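Local coordinates for protein hydrolase, alpha/beta hydrolase FOLD family (Staphylococcus aureus, PDB 2XMZ) that probably catalyses the formation of 2-succinyl-6-hydroxy-2,4-cyclohexadiene-1-carboxylate in menaquinone biosynthesis, as the lyase MenH of the alpha/beta hydrolase family, at residues A[51-55]-A[179-184]; A[200-204]-A[227-233]. One frame throughout, in Å; residues are numbered along the deposited sequence. Where two conformers were deposited one is given.

How the contacts relate
Contact 1 and contact 2 lie on opposite sides of the chain's centre, about 31 Å apart between centres and about 19 Å between nearest atoms, and share no helix or strand. Contact 1 is largely buried and joins the loop after strand 44-48 to the start of helix 181-191. Contact 2, only partly buried, sets a loop that precedes strand 210-215 against the C-terminal part of helix 219-231. Their chemistry differs accordingly. In contact 1 a methionine methyl over the face of a histidine ring sits among a backbone-to-amide hydrogen bond and bridging waters, whereas contact 2 has no hydrogen bond between its segments and relies on a tryptophan and a leucine packed against aliphatic side chains.

Contact 1: A[51-55]-A[179-184]; sequences PGHGE and QSPHKM
The amide of Q179 and the backbone of G54 make the one direct hydrogen bond between 51-55 and 179-184. G54 N donates to Q179 OE1 at 2.9 Å, nearly straight at 175°, in the carbonyl plane and on a lone pair. A bend in the Q179 chain at chi2 (-49°) turns the amide toward the loop, while its NE2 is hydrogen-bonded to D28 OD1 and Q175 O. Water thickens this polar link: one molecule donates to both G52 O and Q179 OE1 and accepts from S180 N, the residue at the N-cap of helix 181-191. A second bridges G54 O and, weakly, K183 NZ.

The apolar side of the contact is M184 on H53. The methyl CE of M184 lies over one face of the imidazole, 3.3 Å from the ring centroid and 6° off the normal, a clear CH-pi contact; M184 SD stands obliquely, 3.9 Å from that centroid. Hydrogen bonds at both ring nitrogens fix its rotation. H53 ND1 donates to P51 O at 3.0 Å, with the acceptor in the ring plane though the donor rises well above the carbonyl plane, and H53 NE2 is bonded to L26 N.

Backbone meets aliphatic chain at G52. Its O approaches K183 CB at 3.3 Å and also touches the M184 methyl, and the extended lysine runs on past G52 CA. A positive phi turns the loop at G52, and the lack of a side chain there lets K183 come close.

The whole is a loop-to-helix junction of the alpha/beta hydrolase fold: the segment following strand 44-48 is fastened to the N-terminus of a helix from the long, mainly helical insertion between strands 110-114 and 210-215, the cap region of this family.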
loop_
_atom_site.group_PDB
_atom_site.type_symbol
_atom_site.label_atom_id
_atom_site.label_comp_id
_atom_site.label_asym_id
_atom_site.label_seq_id
_atom_site.Cartn_x
_atom_site.Cartn_y
_atom_site.Cartn_z
ATOM N N PRO A 51 0.715 -2.830 -10.663
ATOM C CA PRO A 51 1.381 -2.720 -11.959
ATOM C C PRO A 51 2.880 -2.433 -11.832
ATOM O O PRO A 51 3.308 -1.505 -11.087
ATOM C CB PRO A 51 0.667 -1.540 -12.608
ATOM C CG PRO A 51 -0.737 -1.641 -12.051
ATOM C CD PRO A 51 -0.534 -2.036 -10.618
ATOM N N GLY A 52 3.650 -3.224 -12.567
ATOM C CA GLY A 52 5.116 -3.137 -12.585
ATOM C C GLY A 52 5.840 -3.858 -11.459
ATOM O O GLY A 52 7.066 -4.003 -11.508
ATOM N N HIS A 53 5.112 -4.273 -10.431
ATOM C CA HIS A 53 5.735 -4.847 -9.238
ATOM C C HIS A 53 5.588 -6.360 -9.106
ATOM O O HIS A 53 4.520 -6.934 -9.411
ATOM C CB HIS A 53 5.177 -4.193 -7.973
ATOM C CG HIS A 53 5.547 -2.747 -7.835
ATOM N ND1 HIS A 53 5.069 -1.773 -8.684
ATOM C CD2 HIS A 53 6.388 -2.122 -6.982
ATOM C CE1 HIS A 53 5.581 -0.602 -8.344
ATOM N NE2 HIS A 53 6.383 -0.787 -7.311
ATOM N N GLY A 54 6.652 -6.985 -8.582
ATOM C CA GLY A 54 6.657 -8.420 -8.337
ATOM C C GLY A 54 6.239 -9.210 -9.554
ATOM O O GLY A 54 6.866 -9.119 -10.612
ATOM N N GLU A 55 5.166 -9.981 -9.403
ATOM C CA GLU A 55 4.759 -10.901 -10.456
ATOM C C GLU A 55 3.755 -10.293 -11.429
ATOM O O GLU A 55 3.222 -10.987 -12.277
ATOM C CB GLU A 55 4.273 -12.218 -9.838
ATOM C CG GLU A 55 5.438 -13.052 -9.249
ATOM C CD GLU A 55 5.006 -14.419 -8.726
ATOM O OE1 GLU A 55 5.689 -14.948 -7.833
ATOM O OE2 GLU A 55 3.987 -14.964 -9.197
ATOM N N GLN A 179 13.073 -5.968 -8.228
ATOM C CA GLN A 179 12.127 -5.231 -9.059
ATOM C C GLN A 179 12.792 -4.850 -10.364
ATOM O O GLN A 179 13.992 -4.636 -10.411
ATOM C CB GLN A 179 11.591 -3.984 -8.338
ATOM C CG GLN A 179 10.873 -4.272 -7.017
ATOM C CD GLN A 179 9.821 -5.378 -7.135
ATOM O OE1 GLN A 179 9.034 -5.399 -8.086
ATOM N NE2 GLN A 179 9.800 -6.294 -6.155
ATOM N N SER A 180 12.015 -4.815 -11.436
ATOM C CA SER A 180 12.524 -4.382 -12.735
ATOM C C SER A 180 12.613 -2.849 -12.765
ATOM O O SER A 180 11.585 -2.169 -12.573
ATOM C CB SER A 180 11.571 -4.876 -13.808
ATOM O OG SER A 180 11.995 -4.431 -15.070
ATOM N N PRO A 181 13.821 -2.295 -12.987
ATOM C CA PRO A 181 13.942 -0.819 -12.964
ATOM C C PRO A 181 13.096 -0.085 -14.011
ATOM O O PRO A 181 12.528 0.972 -13.703
ATOM C CB PRO A 181 15.440 -0.564 -13.202
ATOM C CG PRO A 181 15.990 -1.852 -13.762
ATOM C CD PRO A 181 15.132 -2.954 -13.162
ATOM N N HIS A 182 12.984 -0.646 -15.213
ATOM C CA HIS A 182 12.118 -0.060 -16.241
ATOM C C HIS A 182 10.643 -0.037 -15.802
ATOM O O HIS A 182 9.918 0.955 -16.040
ATOM C CB HIS A 182 12.350 -0.716 -17.629
ATOM C CG HIS A 182 11.659 -2.038 -17.804
ATOM N ND1 HIS A 182 12.208 -3.231 -17.381
ATOM C CD2 HIS A 182 10.460 -2.351 -18.353
ATOM C CE1 HIS A 182 11.375 -4.225 -17.661
ATOM N NE2 HIS A 182 10.308 -3.717 -18.253
ATOM N N LYS A 183 10.201 -1.101 -15.121
ATOM C CA LYS A 183 8.859 -1.128 -14.576
ATOM C C LYS A 183 8.688 -0.169 -13.408
ATOM O O LYS A 183 7.646 0.459 -13.299
ATOM C CB LYS A 183 8.421 -2.546 -14.172
ATOM C CG LYS A 183 8.306 -3.459 -15.359
ATOM C CD LYS A 183 7.723 -4.823 -15.010
ATOM C CE LYS A 183 7.640 -5.693 -16.273
ATOM N NZ LYS A 183 6.896 -6.946 -15.999
ATOM N N MET A 184 9.706 -0.055 -12.544
ATOM C CA MET A 184 9.650 0.900 -11.448
ATOM C C MET A 184 9.510 2.314 -12.006
ATOM O O MET A 184 8.737 3.103 -11.492
ATOM C CB MET A 184 10.883 0.762 -10.534
ATOM C CG MET A 184 10.968 -0.612 -9.834
ATOM S SD MET A 184 9.522 -0.871 -8.726
ATOM C CE MET A 184 8.431 -1.831 -9.783
HETATM O O HOH W 1 9.086 -5.311 -10.707
HETATM O O HOH W 2 6.441 -7.836 -12.802
#

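Contact 2: A[200-204]-A[227-233]; sequences WPRLK and KMANLIP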
loop_
_atom_site.group_PDB
_atom_site.type_symbol
_atom_site.label_atom_id
_atom_site.label_comp_id
_atom_site.label_asym_id
_atom_site.label_seq_id
_atom_site.Cartn_x
_atom_site.Cartn_y
_atom_site.Cartn_z
ATOM N N TRP A 200 -7.982 14.332 -1.116
ATOM C CA TRP A 200 -8.288 14.959 0.167
ATOM C C TRP A 200 -9.768 15.367 0.291
ATOM O O TRP A 200 -10.405 15.032 1.283
ATOM C CB TRP A 200 -7.344 16.144 0.436
ATOM C CG TRP A 200 -5.982 15.694 0.902
ATOM C CD1 TRP A 200 -4.848 15.585 0.143
ATOM C CD2 TRP A 200 -5.624 15.260 2.224
ATOM N NE1 TRP A 200 -3.798 15.139 0.918
ATOM C CE2 TRP A 200 -4.249 14.924 2.197
ATOM C CE3 TRP A 200 -6.331 15.115 3.428
ATOM C CZ2 TRP A 200 -3.567 14.457 3.331
ATOM C CZ3 TRP A 200 -5.650 14.649 4.551
ATOM C CH2 TRP A 200 -4.288 14.340 4.497
ATOM N N PRO A 201 -10.328 16.061 -0.726
ATOM C CA PRO A 201 -11.741 16.470 -0.636
ATOM C C PRO A 201 -12.776 15.340 -0.839
ATOM O O PRO A 201 -13.956 15.555 -0.601
ATOM C CB PRO A 201 -11.874 17.542 -1.723
ATOM C CG PRO A 201 -10.811 17.238 -2.700
ATOM C CD PRO A 201 -9.682 16.590 -1.947
ATOM N N ARG A 202 -12.321 14.151 -1.233
ATOM C CA ARG A 202 -13.202 12.989 -1.429
ATOM C C ARG A 202 -13.117 11.990 -0.268
ATOM O O ARG A 202 -13.817 10.998 -0.269
ATOM C CB ARG A 202 -12.888 12.285 -2.767
ATOM C CG ARG A 202 -13.312 13.072 -4.039
ATOM C CD ARG A 202 -13.805 12.109 -5.144
ATOM N NE ARG A 202 -14.010 12.752 -6.444
ATOM C CZ ARG A 202 -15.131 13.365 -6.831
ATOM N NH1 ARG A 202 -15.198 13.913 -8.043
ATOM N NH2 ARG A 202 -16.193 13.438 -6.019
ATOM N N LEU A 203 -12.249 12.242 0.719
ATOM C CA LEU A 203 -12.132 11.351 1.899
ATOM C C LEU A 203 -13.433 11.190 2.677
ATOM O O LEU A 203 -13.698 10.115 3.236
ATOM C CB LEU A 203 -11.041 11.839 2.867
ATOM C CG LEU A 203 -9.599 11.760 2.363
ATOM C CD1 LEU A 203 -8.646 12.180 3.480
ATOM C CD2 LEU A 203 -9.268 10.343 1.813
ATOM N N LYS A 204 -14.220 12.267 2.734
ATOM C CA LYS A 204 -15.511 12.247 3.396
ATOM C C LYS A 204 -16.515 11.314 2.715
ATOM O O LYS A 204 -17.504 10.938 3.319
ATOM C CB LYS A 204 -16.105 13.664 3.553
ATOM C CG LYS A 204 -16.387 14.399 2.263
ATOM C CD LYS A 204 -16.879 15.805 2.578
ATOM C CE LYS A 204 -16.451 16.787 1.531
ATOM N NZ LYS A 204 -17.055 16.472 0.212
ATOM N N LYS A 227 -4.785 13.854 9.847
ATOM C CA LYS A 227 -5.635 14.653 8.966
ATOM C C LYS A 227 -6.664 13.787 8.237
ATOM O O LYS A 227 -7.824 14.144 8.205
ATOM C CB LYS A 227 -4.801 15.425 7.963
ATOM C CG LYS A 227 -4.142 16.661 8.508
ATOM C CD LYS A 227 -3.377 17.275 7.351
ATOM C CE LYS A 227 -2.149 18.017 7.800
ATOM N NZ LYS A 227 -1.405 18.542 6.631
ATOM N N MET A 228 -6.223 12.660 7.674
ATOM C CA MET A 228 -7.123 11.680 7.056
ATOM C C MET A 228 -8.212 11.220 8.031
ATOM O O MET A 228 -9.389 11.193 7.683
ATOM C CB MET A 228 -6.353 10.454 6.544
ATOM C CG MET A 228 -5.404 10.732 5.378
ATOM S SD MET A 228 -4.999 9.229 4.522
ATOM C CE MET A 228 -4.084 8.372 5.804
ATOM N N ALA A 229 -7.813 10.876 9.249
ATOM C CA ALA A 229 -8.766 10.394 10.262
ATOM C C ALA A 229 -9.879 11.394 10.500
ATOM O O ALA A 229 -11.045 11.015 10.634
ATOM C CB ALA A 229 -8.050 10.084 11.563
ATOM N N ASN A 230 -9.520 12.680 10.537
ATOM C CA ASN A 230 -10.486 13.755 10.738
ATOM C C ASN A 230 -11.574 13.779 9.688
ATOM O O ASN A 230 -12.692 14.216 9.955
ATOM C CB ASN A 230 -9.797 15.128 10.687
ATOM C CG ASN A 230 -9.033 15.459 11.938
ATOM O OD1 ASN A 230 -9.274 14.885 13.003
ATOM N ND2 ASN A 230 -8.107 16.419 11.825
ATOM N N LEU A 231 -11.214 13.362 8.475
ATOM C CA LEU A 231 -12.041 13.570 7.292
ATOM C C LEU A 231 -12.835 12.331 6.885
ATOM O O LEU A 231 -13.900 12.450 6.296
ATOM C CB LEU A 231 -11.167 14.041 6.116
ATOM C CG LEU A 231 -10.686 15.512 6.254
ATOM C CD1 LEU A 231 -9.660 15.888 5.171
ATOM C CD2 LEU A 231 -11.860 16.485 6.260
ATOM N N ILE A 232 -12.285 11.158 7.169
ATOM C CA ILE A 232 -12.988 9.882 6.927
ATOM C C ILE A 232 -13.906 9.671 8.132
ATOM O O ILE A 232 -13.418 9.577 9.260
ATOM C CB ILE A 232 -11.985 8.718 6.739
ATOM C CG1 ILE A 232 -11.075 9.005 5.541
ATOM C CG2 ILE A 232 -12.720 7.352 6.624
ATOM C CD1 ILE A 232 -9.994 7.943 5.306
ATOM N N PRO A 233 -15.242 9.653 7.911
ATOM C CA PRO A 233 -16.160 9.769 9.051
ATOM C C PRO A 233 -16.137 8.604 10.060
ATOM O O PRO A 233 -16.273 8.850 11.264
ATOM C CB PRO A 233 -17.542 9.874 8.386
ATOM C CG PRO A 233 -17.365 9.315 7.038
ATOM C CD PRO A 233 -15.971 9.648 6.630
#
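W200 pushes the six-membered end of its indole against the helix that carries K227, M228 and L231. The approach to K227 is oblique: W200 CZ3 comes within 3.6 Å of K227 CB, and the lysine chain then runs on, extended, the amine turning off from the tryptophan. L231 meets the ring differently, its CD1 lying at the indole edge, in plane, 3.8 Å from W200 CE3. M228 meets the same end of the ring as K227, crossing the tryptophan at about a right angle and putting its CG 3.9 Å from W200 CH2. W200 NE1 is bonded to G119 O, so the indole links that loop to the helix.

L203 supplies the second apolar surface and points straight at the helix. Its CD1 rests on M228, and its CB lies 3.9 Å from both L231 CB and I232 CG1. Chi1 (-67°) sets CG of L203 anti to the carbonyl carbon and chi2 (-176°) extends CD1 to M228; the side chain also touches L98 of helix 92-103.

Polar atoms enter only through the backbone. K204 CA points a C-H at L231 O, 3.3 Å away with 136° at the hydrogen, while L203 O packs on I232 CG1 at 3.7 Å and P233 CD brushes K204 O. M228 O takes two donors, L231 N and I232 N.

Further round, M228 joins L203 in touching P118 and L98, and M228 and I232 reach strand 210-215. This is a loop-on-helix contact at a beta-alpha-beta crossover of the alpha/beta hydrolase fold, where helix 219-231 joins the parallel strands 210-215 and 235-240 and the loop leading into the first of them lies along its flank.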